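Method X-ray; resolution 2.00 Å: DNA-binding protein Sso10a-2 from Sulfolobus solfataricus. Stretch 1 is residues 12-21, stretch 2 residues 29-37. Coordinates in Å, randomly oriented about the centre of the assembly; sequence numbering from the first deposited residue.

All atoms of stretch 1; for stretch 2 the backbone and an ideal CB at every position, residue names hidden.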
# COMPACT_ATOMS: atom_id res chain seq x y z
N GLU A 12 -9.94 -7.39 -5.17
CA GLU A 12 -10.81 -6.48 -5.83
C GLU A 12 -11.90 -7.11 -6.68
O GLU A 12 -12.99 -6.58 -6.78
CB GLU A 12 -9.99 -5.52 -6.62
CG GLU A 12 -10.81 -4.43 -7.22
CD GLU A 12 -9.92 -3.29 -7.72
OE1 GLU A 12 -8.64 -3.39 -7.65
OE2 GLU A 12 -10.55 -2.35 -8.20
N ILE A 13 -11.60 -8.21 -7.36
CA ILE A 13 -12.65 -8.89 -8.08
C ILE A 13 -13.70 -9.36 -7.11
O ILE A 13 -14.86 -9.30 -7.35
CB ILE A 13 -12.05 -10.05 -8.94
CG1 ILE A 13 -11.31 -9.45 -10.12
CG2 ILE A 13 -13.13 -10.95 -9.52
CD1 ILE A 13 -10.36 -10.42 -10.81
N MSE A 14 -13.24 -9.95 -6.00
CA MSE A 14 -14.19 -10.41 -5.01
C MSE A 14 -15.08 -9.31 -4.52
O MSE A 14 -16.27 -9.49 -4.32
CB MSE A 14 -13.42 -11.05 -3.83
CG MSE A 14 -12.76 -12.33 -4.17
SE MSE A 14 -11.95 -13.14 -2.54
CE MSE A 14 -12.13 -14.99 -3.02
N PHE A 15 -14.51 -8.14 -4.28
CA PHE A 15 -15.29 -6.98 -3.87
C PHE A 15 -16.33 -6.66 -4.91
O PHE A 15 -17.49 -6.40 -4.58
CB PHE A 15 -14.40 -5.76 -3.59
CG PHE A 15 -15.15 -4.48 -3.36
CD1 PHE A 15 -15.83 -4.28 -2.20
CD2 PHE A 15 -15.16 -3.49 -4.30
CE1 PHE A 15 -16.57 -3.10 -1.96
CE2 PHE A 15 -15.80 -2.28 -4.05
CZ PHE A 15 -16.54 -2.10 -2.88
N ASP A 16 -15.89 -6.64 -6.17
CA ASP A 16 -16.83 -6.33 -7.27
C ASP A 16 -17.95 -7.35 -7.43
O ASP A 16 -19.06 -7.02 -7.72
CB ASP A 16 -16.06 -6.12 -8.56
CG ASP A 16 -15.31 -4.77 -8.59
OD1 ASP A 16 -15.83 -3.81 -7.98
OD2 ASP A 16 -14.22 -4.69 -9.18
N ILE A 17 -17.67 -8.61 -7.14
CA ILE A 17 -18.76 -9.57 -7.02
C ILE A 17 -19.70 -9.31 -5.84
O ILE A 17 -20.94 -9.29 -5.97
CB ILE A 17 -18.20 -11.00 -6.93
CG1 ILE A 17 -17.49 -11.33 -8.22
CG2 ILE A 17 -19.30 -12.01 -6.68
CD1 ILE A 17 -16.62 -12.56 -8.23
N LEU A 18 -19.12 -9.24 -4.67
CA LEU A 18 -19.89 -9.12 -3.47
C LEU A 18 -20.81 -7.91 -3.43
O LEU A 18 -21.92 -7.98 -2.87
CB LEU A 18 -18.99 -9.06 -2.26
CG LEU A 18 -18.31 -10.42 -1.98
CD1 LEU A 18 -17.17 -10.20 -1.04
CD2 LEU A 18 -19.26 -11.48 -1.47
N ARG A 19 -20.34 -6.81 -3.96
CA ARG A 19 -21.14 -5.59 -3.87
C ARG A 19 -22.27 -5.68 -4.84
O ARG A 19 -23.16 -4.84 -4.81
CB ARG A 19 -20.25 -4.36 -4.07
CG ARG A 19 -19.78 -4.16 -5.48
CD ARG A 19 -18.80 -2.99 -5.65
NE ARG A 19 -18.39 -2.91 -7.05
CZ ARG A 19 -19.21 -2.47 -8.02
NH1 ARG A 19 -20.46 -2.06 -7.75
NH2 ARG A 19 -18.79 -2.45 -9.29
N ASN A 20 -22.26 -6.68 -5.71
CA ASN A 20 -23.42 -6.92 -6.62
C ASN A 20 -24.33 -8.08 -6.20
O ASN A 20 -25.27 -8.42 -6.93
CB ASN A 20 -22.86 -7.14 -8.01
CG ASN A 20 -22.43 -5.83 -8.64
OD1 ASN A 20 -23.28 -5.02 -8.98
ND2 ASN A 20 -21.11 -5.62 -8.82
N CYS A 21 -24.08 -8.65 -5.00
CA CYS A 21 -24.78 -9.83 -4.50
C CYS A 21 -25.49 -9.59 -3.23
O CYS A 21 -25.65 -10.51 -2.44
CB CYS A 21 -23.85 -11.03 -4.20
SG CYS A 21 -23.13 -11.62 -5.73
N UNK A 29 -25.99 -11.02 -13.04
CA UNK A 29 -25.66 -9.92 -12.18
C UNK A 29 -24.19 -9.96 -11.83
O UNK A 29 -23.54 -8.92 -11.76
CB UNK A 29 -26.52 -9.94 -10.92
N UNK A 30 -23.64 -11.18 -11.61
CA UNK A 30 -22.24 -11.29 -11.31
C UNK A 30 -21.35 -10.93 -12.50
O UNK A 30 -20.44 -10.15 -12.35
CB UNK A 30 -21.93 -12.71 -10.83
N UNK A 31 -21.61 -11.47 -13.67
CA UNK A 31 -20.77 -11.21 -14.86
C UNK A 31 -20.79 -9.71 -15.22
O UNK A 31 -19.75 -9.08 -15.42
CB UNK A 31 -21.26 -12.04 -16.05
N UNK A 32 -21.99 -9.13 -15.30
CA UNK A 32 -22.12 -7.80 -15.75
C UNK A 32 -21.81 -6.83 -14.64
O UNK A 32 -21.16 -5.81 -14.91
CB UNK A 32 -23.52 -7.56 -16.31
N UNK A 33 -22.21 -7.15 -13.40
CA UNK A 33 -21.92 -6.24 -12.32
C UNK A 33 -20.45 -6.16 -11.95
O UNK A 33 -19.89 -5.07 -11.68
CB UNK A 33 -22.73 -6.65 -11.09
N UNK A 34 -19.79 -7.31 -11.95
CA UNK A 34 -18.39 -7.29 -11.67
C UNK A 34 -17.49 -7.13 -12.88
O UNK A 34 -16.28 -6.89 -12.73
CB UNK A 34 -18.02 -8.58 -10.93
N UNK A 35 -18.06 -7.16 -14.09
CA UNK A 35 -17.26 -6.97 -15.29
C UNK A 35 -16.22 -8.06 -15.47
O UNK A 35 -15.09 -7.77 -15.77
CB UNK A 35 -16.57 -5.60 -15.25
N UNK A 36 -16.66 -9.30 -15.33
CA UNK A 36 -15.82 -10.48 -15.52
C UNK A 36 -16.53 -11.54 -16.35
O UNK A 36 -17.77 -11.62 -16.32
CB UNK A 36 -15.41 -11.06 -14.17
N UNK A 37 -15.76 -12.35 -17.08
CA UNK A 37 -16.34 -13.34 -17.92
C UNK A 37 -16.81 -14.56 -17.13
O UNK A 37 -16.56 -14.67 -15.94
CB UNK A 37 -15.33 -13.75 -19.00

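Stretch 1 is a helix that runs into a type I turn from Leu-18 to Cys-21. The helix of stretch 2 crosses it at 119°, with a closest axis approach of 8.7 Å.

Position 29 points its CB toward stretch 1. The ideal CB lies 4.4 Å from Asn-20 O, a carbonyl oxygen at the turn. A long donor would suit, such as arginine or lysine; a glutamine is also conceivable. The residue is Arg-29. Its NE donates to Asn-20 O at 2.9 Å, and its NH2 donates to the same Asn-20 O at 3.2 Å. The oxygen meets the guanidinium at its edge, near the plane.

Position 30 points sideways. Its ideal CB is 5.0 Å from Ile-17 CG2 and 5.4 Å from Cys-21 SG. These neighbours favour an apolar side chain: valine, isoleucine or leucine. It is Val-30, chi1 t. Its CG1 packs on Ile-17 CG1 at 4.1 Å, and its CG2 on Cys-21 SG at 4.0 Å.

Positions 31 and 32 point away, with nothing of stretch 1 near their ideal CB. Stretch 1 sets no preference. They are Ile-31 and Tyr-32.

Position 33 faces Asn-20 directly. An ideal CB would sit 2.6 Å from Asn-20 CG, a clash, so glycine alone fits this geometry. It is Gly-33. Asn-20 is held by its own stretch, its ND2 donating to Asp-16 O at 2.7 Å. Gly-33 O lies 3.2 Å from Asn-20 ND2. The O of water 1 donates to Gly-33 O at 3.2 Å and accepts a weak bond from Arg-19 NH2 at 3.1 Å, linking the stretches.

Position 34 has the closest CA pair, with 4.8 Å between Ala-34 CA and Asp-16 CA. The ideal CB points toward stretch 1, 3.7 Å from Asp-16 C and 3.8 Å from Ile-17 N. A small side chain suits: alanine, perhaps serine. It is Ala-34. Its CB lies 3.8 Å from Asp-16 CB and 3.9 Å from Ile-17 CG1.

Position 35 leaves the helix with phi 63° and psi 48°. Positive phi favours glycine, though asparagine can adopt it. It is Gly-35, without contact to stretch 1.

Position 36 is extended and points toward stretch 1, its ideal CB 5.2 Å from Ile-13 CG2. Ile-13 and Ile-17 offer an apolar surface, suiting isoleucine, leucine, valine or methionine. It is Ile-36. Its CD1 meets Ile-17 CD1 at 3.8 Å, and its CG2 meets Ile-13 CG2 at 4.2 Å.

Position 37 is out of reach of stretch 1 but sits right before a helix, at the N-cap. Asparagine, aspartate, serine or threonine would suit. It is Asn-37, whose side chain caps a backbone N just past the stretch.

Stretch 2 29-37: RVIYGAGIN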
# COMPACT_ATOMS: atom_id res chain seq x y z
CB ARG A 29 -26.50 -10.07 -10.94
CG ARG A 29 -27.12 -8.84 -10.44
CD ARG A 29 -28.29 -9.06 -9.53
NE ARG A 29 -27.90 -8.45 -8.26
CZ ARG A 29 -28.73 -7.91 -7.36
NH1 ARG A 29 -30.04 -7.95 -7.58
NH2 ARG A 29 -28.22 -7.40 -6.21
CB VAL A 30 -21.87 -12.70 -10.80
CG1 VAL A 30 -20.36 -12.80 -10.72
CG2 VAL A 30 -22.56 -12.92 -9.48
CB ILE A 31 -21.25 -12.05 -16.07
CG1 ILE A 31 -20.79 -13.51 -15.91
CG2 ILE A 31 -20.78 -11.52 -17.39
CD1 ILE A 31 -21.49 -14.47 -16.85
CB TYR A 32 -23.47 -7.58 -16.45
CG TYR A 32 -23.51 -8.37 -17.71
CD1 TYR A 32 -22.90 -7.89 -18.86
CD2 TYR A 32 -24.12 -9.62 -17.76
CE1 TYR A 32 -22.94 -8.62 -20.04
CE2 TYR A 32 -24.15 -10.35 -18.93
CZ TYR A 32 -23.53 -9.88 -20.04
OH TYR A 32 -23.56 -10.55 -21.24
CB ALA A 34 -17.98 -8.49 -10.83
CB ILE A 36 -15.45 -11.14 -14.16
CG1 ILE A 36 -16.68 -11.61 -13.38
CG2 ILE A 36 -14.61 -10.21 -13.33
CD1 ILE A 36 -16.40 -12.10 -11.98
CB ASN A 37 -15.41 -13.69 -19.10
CG ASN A 37 -14.20 -14.45 -18.67
OD1 ASN A 37 -14.30 -15.44 -17.93
ND2 ASN A 37 -13.04 -14.05 -19.18
O HOH W 1 -16.96 -3.79 -11.44
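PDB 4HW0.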